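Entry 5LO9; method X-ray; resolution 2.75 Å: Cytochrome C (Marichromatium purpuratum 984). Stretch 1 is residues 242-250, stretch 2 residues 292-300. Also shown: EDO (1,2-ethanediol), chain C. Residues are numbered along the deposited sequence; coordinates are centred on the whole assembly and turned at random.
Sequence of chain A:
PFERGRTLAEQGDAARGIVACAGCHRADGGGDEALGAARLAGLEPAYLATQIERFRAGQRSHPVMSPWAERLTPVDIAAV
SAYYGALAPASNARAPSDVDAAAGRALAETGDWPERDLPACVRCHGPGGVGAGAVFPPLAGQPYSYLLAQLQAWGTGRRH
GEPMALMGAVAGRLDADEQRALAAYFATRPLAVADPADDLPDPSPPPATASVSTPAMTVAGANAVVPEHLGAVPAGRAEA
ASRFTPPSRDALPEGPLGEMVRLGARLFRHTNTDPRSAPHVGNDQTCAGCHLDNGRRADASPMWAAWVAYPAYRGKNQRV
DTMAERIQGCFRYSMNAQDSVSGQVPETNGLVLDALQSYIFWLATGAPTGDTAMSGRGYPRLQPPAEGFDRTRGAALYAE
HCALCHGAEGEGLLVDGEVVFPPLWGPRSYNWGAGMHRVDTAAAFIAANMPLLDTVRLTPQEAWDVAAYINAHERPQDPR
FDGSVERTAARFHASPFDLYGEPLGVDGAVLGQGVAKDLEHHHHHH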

ATOM      1  N   SER A 242       3.314  19.736 -16.651  1.00 90.09           N
ATOM      2  CA  SER A 242       3.009  19.639 -15.212  1.00 82.35           C
ATOM      3  C   SER A 242       2.558  18.225 -14.854  1.00 74.13           C
ATOM      4  O   SER A 242       1.526  18.029 -14.203  1.00 63.43           O
ATOM      5  CB  SER A 242       1.966  20.675 -14.778  1.00 88.43           C
ATOM      6  OG  SER A 242       2.475  21.998 -14.889  1.00 82.10           O
ATOM      7  N   ARG A 243       3.307  17.237 -15.352  1.00 67.63           N
ATOM      8  CA  ARG A 243       3.004  15.825 -15.179  1.00 55.90           C
ATOM      9  C   ARG A 243       4.126  15.085 -14.455  1.00 55.79           C
ATOM     10  O   ARG A 243       5.311  15.450 -14.540  1.00 55.01           O
ATOM     11  CB  ARG A 243       2.714  15.161 -16.531  1.00 60.40           C
ATOM     12  CG  ARG A 243       1.228  15.025 -16.778  1.00 55.19           C
ATOM     13  CD  ARG A 243       0.894  14.499 -18.153  1.00 53.42           C
ATOM     14  NE  ARG A 243      -0.561  14.459 -18.282  1.00 58.14           N
ATOM     15  CZ  ARG A 243      -1.217  14.118 -19.383  1.00 56.02           C
ATOM     16  NH1 ARG A 243      -0.533  13.769 -20.472  1.00 59.71           N
ATOM     17  NH2 ARG A 243      -2.553  14.096 -19.375  1.00 55.75           N
ATOM     18  N   PHE A 244       3.715  14.031 -13.740  1.00 52.61           N
ATOM     19  CA  PHE A 244       4.610  13.238 -12.900  1.00 46.61           C
ATOM     20  C   PHE A 244       5.662  12.519 -13.728  1.00 40.64           C
ATOM     21  O   PHE A 244       5.435  12.118 -14.875  1.00 50.75           O
ATOM     22  CB  PHE A 244       3.796  12.227 -12.068  1.00 48.52           C
ATOM     23  CG  PHE A 244       4.624  11.248 -11.300  1.00 45.09           C
ATOM     24  CD1 PHE A 244       5.121  11.593 -10.056  1.00 35.33           C
ATOM     25  CD2 PHE A 244       4.889   9.968 -11.807  1.00 46.74           C
ATOM     26  CE1 PHE A 244       5.895  10.710  -9.311  1.00 38.32           C
ATOM     27  CE2 PHE A 244       5.675   9.056 -11.068  1.00 51.72           C
ATOM     28  CZ  PHE A 244       6.180   9.443  -9.796  1.00 49.43           C
ATOM     29  N   THR A 245       6.834  12.365 -13.137  1.00 41.92           N
ATOM     30  CA  THR A 245       7.898  11.610 -13.773  1.00 48.25           C
ATOM     31  C   THR A 245       8.298  10.442 -12.890  1.00 45.78           C
ATOM     32  O   THR A 245       8.671  10.659 -11.727  1.00 51.78           O
ATOM     33  CB  THR A 245       9.093  12.489 -14.036  1.00 46.87           C
ATOM     34  OG1 THR A 245       8.715  13.485 -14.998  1.00 51.92           O
ATOM     35  CG2 THR A 245      10.226  11.634 -14.538  1.00 40.37           C
ATOM     36  N   PRO A 246       8.201   9.201 -13.347  1.00 44.33           N
ATOM     37  CA  PRO A 246       8.666   8.104 -12.535  1.00 41.88           C
ATOM     38  C   PRO A 246      10.174   8.008 -12.558  1.00 40.18           C
ATOM     39  O   PRO A 246      10.843   8.541 -13.457  1.00 41.94           O
ATOM     40  CB  PRO A 246       8.046   6.877 -13.193  1.00 41.14           C
ATOM     41  CG  PRO A 246       7.089   7.442 -14.254  1.00 41.23           C
ATOM     42  CD  PRO A 246       7.584   8.732 -14.599  1.00 45.62           C
ATOM     43  N   PRO A 247      10.725   7.227 -11.653  1.00 38.90           N
ATOM     44  CA  PRO A 247      12.170   7.059 -11.613  1.00 36.29           C
ATOM     45  C   PRO A 247      12.701   6.419 -12.880  1.00 40.87           C
ATOM     46  O   PRO A 247      12.050   5.590 -13.518  1.00 47.18           O
ATOM     47  CB  PRO A 247      12.393   6.142 -10.396  1.00 37.98           C
ATOM     48  CG  PRO A 247      11.096   5.756  -9.899  1.00 43.31           C
ATOM     49  CD  PRO A 247      10.063   6.682 -10.468  1.00 47.37           C
ATOM     50  N   SER A 248      13.913   6.811 -13.227  1.00 41.50           N
ATOM     51  CA  SER A 248      14.591   6.206 -14.349  1.00 40.92           C
ATOM     52  C   SER A 248      14.744   4.712 -14.107  1.00 39.17           C
ATOM     53  O   SER A 248      14.755   4.246 -12.973  1.00 48.62           O
ATOM     54  CB  SER A 248      15.948   6.883 -14.540  1.00 40.13           C
ATOM     55  OG  SER A 248      16.961   5.930 -14.821  1.00 54.88           O
ATOM     56  N   ARG A 249      14.848   3.952 -15.191  1.00 41.49           N
ATOM     57  CA  ARG A 249      15.034   2.511 -15.098  1.00 42.49           C
ATOM     58  C   ARG A 249      16.419   2.113 -14.597  1.00 47.17           C
ATOM     59  O   ARG A 249      16.626   0.939 -14.271  1.00 52.34           O
ATOM     60  CB  ARG A 249      14.782   1.886 -16.465  1.00 41.81           C
ATOM     61  CG  ARG A 249      13.325   1.837 -16.878  1.00 43.71           C
ATOM     62  CD  ARG A 249      13.168   1.509 -18.365  1.00 43.27           C
ATOM     63  NE  ARG A 249      11.868   0.903 -18.647  1.00 47.80           N
ATOM     64  CZ  ARG A 249      10.824   1.476 -19.254  1.00 52.41           C
ATOM     65  NH1 ARG A 249      10.894   2.737 -19.705  1.00 48.33           N
ATOM     66  NH2 ARG A 249       9.688   0.755 -19.398  1.00 44.23           N
ATOM     67  N   ASP A 250      17.367   3.053 -14.539  1.00 55.24           N
ATOM     68  CA  ASP A 250      18.658   2.822 -13.885  1.00 64.01           C
ATOM     69  C   ASP A 250      18.559   2.973 -12.374  1.00 64.97           C
ATOM     70  O   ASP A 250      19.266   2.281 -11.635  1.00 74.23           O
ATOM     71  CB  ASP A 250      19.698   3.818 -14.377  1.00 49.52           C
ATOM     72  CG  ASP A 250      19.893   3.768 -15.875  1.00 70.65           C
ATOM     73  OD1 ASP A 250      20.085   2.652 -16.418  1.00 66.11           O
ATOM     74  OD2 ASP A 250      19.872   4.852 -16.512  1.00 75.84           O
ATOM     75  N   LEU A 292       0.581   1.012 -20.936  1.00 41.37           N
ATOM     76  CA  LEU A 292       1.719   1.094 -21.835  1.00 44.58           C
ATOM     77  C   LEU A 292       2.989   1.634 -21.154  1.00 40.89           C
ATOM     78  O   LEU A 292       2.963   2.327 -20.129  1.00 38.04           O
ATOM     79  CB  LEU A 292       1.330   1.965 -23.011  1.00 37.01           C
ATOM     80  CG  LEU A 292       0.098   1.485 -23.750  1.00 42.39           C
ATOM     81  CD1 LEU A 292      -0.177   2.440 -24.868  1.00 33.69           C
ATOM     82  CD2 LEU A 292       0.311   0.086 -24.276  1.00 41.15           C
ATOM     83  N   ASP A 293       4.115   1.336 -21.787  1.00 42.57           N
ATOM     84  CA  ASP A 293       5.435   1.639 -21.244  1.00 42.41           C
ATOM     85  C   ASP A 293       5.594   0.974 -19.884  1.00 40.00           C
ATOM     86  O   ASP A 293       6.163   1.538 -18.945  1.00 43.32           O
ATOM     87  CB  ASP A 293       5.708   3.148 -21.159  1.00 41.98           C
ATOM     88  CG  ASP A 293       7.198   3.450 -21.040  1.00 43.32           C
ATOM     89  OD1 ASP A 293       7.986   2.484 -21.233  1.00 45.78           O
ATOM     90  OD2 ASP A 293       7.587   4.619 -20.798  1.00 37.60           O
ATOM     91  N   ASN A 294       5.042  -0.228 -19.782  1.00 40.61           N
ATOM     92  CA  ASN A 294       5.178  -1.067 -18.586  1.00 42.61           C
ATOM     93  C   ASN A 294       4.658  -0.355 -17.342  1.00 43.07           C
ATOM     94  O   ASN A 294       5.207  -0.482 -16.247  1.00 46.84           O
ATOM     95  CB  ASN A 294       6.620  -1.523 -18.403  1.00 37.14           C
ATOM     96  CG  ASN A 294       6.711  -2.923 -17.829  1.00 37.62           C
ATOM     97  OD1 ASN A 294       5.878  -3.790 -18.129  1.00 37.25           O
ATOM     98  ND2 ASN A 294       7.752  -3.167 -17.032  1.00 37.48           N
ATOM     99  N   GLY A 295       3.550   0.351 -17.512  1.00 43.99           N
ATOM    100  CA  GLY A 295       2.904   1.014 -16.423  1.00 37.53           C
ATOM    101  C   GLY A 295       3.323   2.437 -16.227  1.00 38.08           C
ATOM    102  O   GLY A 295       2.844   3.063 -15.281  1.00 43.26           O
ATOM    103  N   ARG A 296       4.135   3.006 -17.122  1.00 35.41           N
ATOM    104  CA  ARG A 296       4.612   4.374 -16.898  1.00 42.19           C
ATOM    105  C   ARG A 296       3.852   5.449 -17.664  1.00 40.70           C
ATOM    106  O   ARG A 296       3.990   6.630 -17.324  1.00 42.71           O
ATOM    107  CB  ARG A 296       6.083   4.499 -17.273  1.00 39.66           C
ATOM    108  CG  ARG A 296       7.010   3.486 -16.620  1.00 44.65           C
ATOM    109  CD  ARG A 296       8.346   3.505 -17.273  1.00 38.80           C
ATOM    110  NE  ARG A 296       9.439   3.053 -16.429  1.00 44.59           N
ATOM    111  CZ  ARG A 296      10.154   3.850 -15.647  1.00 45.97           C
ATOM    112  NH1 ARG A 296       9.880   5.152 -15.551  1.00 38.84           N
ATOM    113  NH2 ARG A 296      11.135   3.328 -14.946  1.00 51.29           N
ATOM    114  N   ARG A 297       3.046   5.081 -18.659  1.00 38.93           N
ATOM    115  CA  ARG A 297       2.538   6.043 -19.634  1.00 33.75           C
ATOM    116  C   ARG A 297       1.302   6.780 -19.142  1.00 38.69           C
ATOM    117  O   ARG A 297       0.225   6.182 -18.956  1.00 33.43           O
ATOM    118  CB  ARG A 297       2.200   5.326 -20.923  1.00 42.64           C
ATOM    119  CG  ARG A 297       1.614   6.216 -21.984  1.00 45.36           C
ATOM    120  CD  ARG A 297       2.684   6.984 -22.675  1.00 45.01           C
ATOM    121  NE  ARG A 297       2.240   7.488 -23.976  1.00 53.65           N
ATOM    122  CZ  ARG A 297       2.857   8.435 -24.666  1.00 41.28           C
ATOM    123  NH1 ARG A 297       3.947   9.022 -24.201  1.00 50.35           N
ATOM    124  NH2 ARG A 297       2.387   8.766 -25.838  1.00 45.62           N
ATOM    125  N   ALA A 298       1.443   8.086 -18.976  1.00 40.99           N
ATOM    126  CA  ALA A 298       0.271   8.903 -18.732  1.00 41.76           C
ATOM    127  C   ALA A 298      -0.762   8.694 -19.829  1.00 43.71           C
ATOM    128  O   ALA A 298      -0.431   8.552 -21.018  1.00 39.77           O
ATOM    129  CB  ALA A 298       0.651  10.368 -18.675  1.00 42.77           C
ATOM    130  N   ASP A 299      -2.022   8.686 -19.405  1.00 41.70           N
ATOM    131  CA  ASP A 299      -3.197   8.469 -20.245  1.00 39.98           C
ATOM    132  C   ASP A 299      -3.299   7.032 -20.765  1.00 38.80           C
ATOM    133  O   ASP A 299      -4.166   6.744 -21.594  1.00 32.76           O
ATOM    134  CB  ASP A 299      -3.245   9.449 -21.412  1.00 32.68           C
ATOM    135  CG  ASP A 299      -3.470  10.899 -20.978  1.00 44.56           C
ATOM    136  OD1 ASP A 299      -4.159  11.169 -19.952  1.00 47.68           O
ATOM    137  OD2 ASP A 299      -2.961  11.787 -21.702  1.00 47.95           O
ATOM    138  N   ALA A 300      -2.475   6.112 -20.255  1.00 37.92           N
ATOM    139  CA  ALA A 300      -2.623   4.683 -20.484  1.00 36.44           C
ATOM    140  C   ALA A 300      -2.643   3.946 -19.144  1.00 35.73           C
ATOM    141  O   ALA A 300      -1.921   2.969 -18.940  1.00 39.62           O
ATOM    142  CB  ALA A 300      -1.510   4.152 -21.388  1.00 37.14           C
TER
HETATM  143  C1  EDO C1021      11.015  -1.988 -16.769  1.00 32.28           C
HETATM  144  O1  EDO C1021      10.516  -2.079 -18.089  1.00 44.40           O
HETATM  145  C2  EDO C1021      10.736  -0.573 -16.235  1.00 56.87           C
HETATM  146  O2  EDO C1021       9.710  -0.341 -15.240  1.00 51.47           O

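Arginine is a versatile charged side chain, because its planar guanidinium can donate hydrogen bonds in several directions while its faces remain free for packing. The contact between residues 242-250 and 292-300 of this cytochrome c illustrates the principle: three arginines account for most of it, and the two stretches bury 418 Å² between them without any pairing of backbone strands.

Two salt bridges join the stretches. In the shorter, Arg249 places both terminal nitrogens on one carboxylate oxygen, with NH2 of Arg249 3.0 Å and NH1 of Arg249 3.3 Å from OD1 of Asp293. The oxygen lies at the edge of the guanidinium, near its plane, where the N-H groups point. The CA-to-CB bond of Arg249 runs sideways to the other stretch, and it is the long side chain that brings the charge across. Arg243 and Asp299 repeat the forked arrangement less well: NH2 and NH1 of Arg243 lie 3.3 and 3.4 Å from OD2 of Asp299, and N-H...O angles near 130° make both hydrogen bonds weak. The charges still pair, but the N-H groups do not point squarely at the oxygen.

A neutral acceptor can be gripped in the same way. Arg296, whose CA-to-CB bond points toward the other stretch, donates from NH2 and NH1 to the carbonyl O of Pro247, at 2.8 and 3.0 Å respectively. A proline has no backbone N-H to offer, but its carbonyl remains a good acceptor, and this one receives two hydrogen bonds close to the guanidinium plane.

Packing completes the contact. CB of Pro246 approaches NH1 of Arg296 to 3.4 Å, and CG of Arg249 lies 3.3 Å from NH2 of Arg296. CB of Ala298 sits over one face of the Arg243 guanidinium, 4.0 Å from NH1 of Arg243, leaving the edge of that group unobstructed by the methyl.

The most instructive approach is between like charges. NE of Arg296 lies over one face of the Arg249 guanidinium, 3.6 Å from NH1 of Arg249. Such proximity is easier to accommodate when counter-charge is near, and Asp293 supplies it to Arg249.

A molecule of 1,2-ethanediol, probably from the crystallisation liquor, occupies the same corner. Its O1 accepts a hydrogen bond from NH2 of Arg249 at 3.2 Å and a weak one from ND2 of Asn294, also at 3.2 Å, so that the diol links the two stretches through a single oxygen.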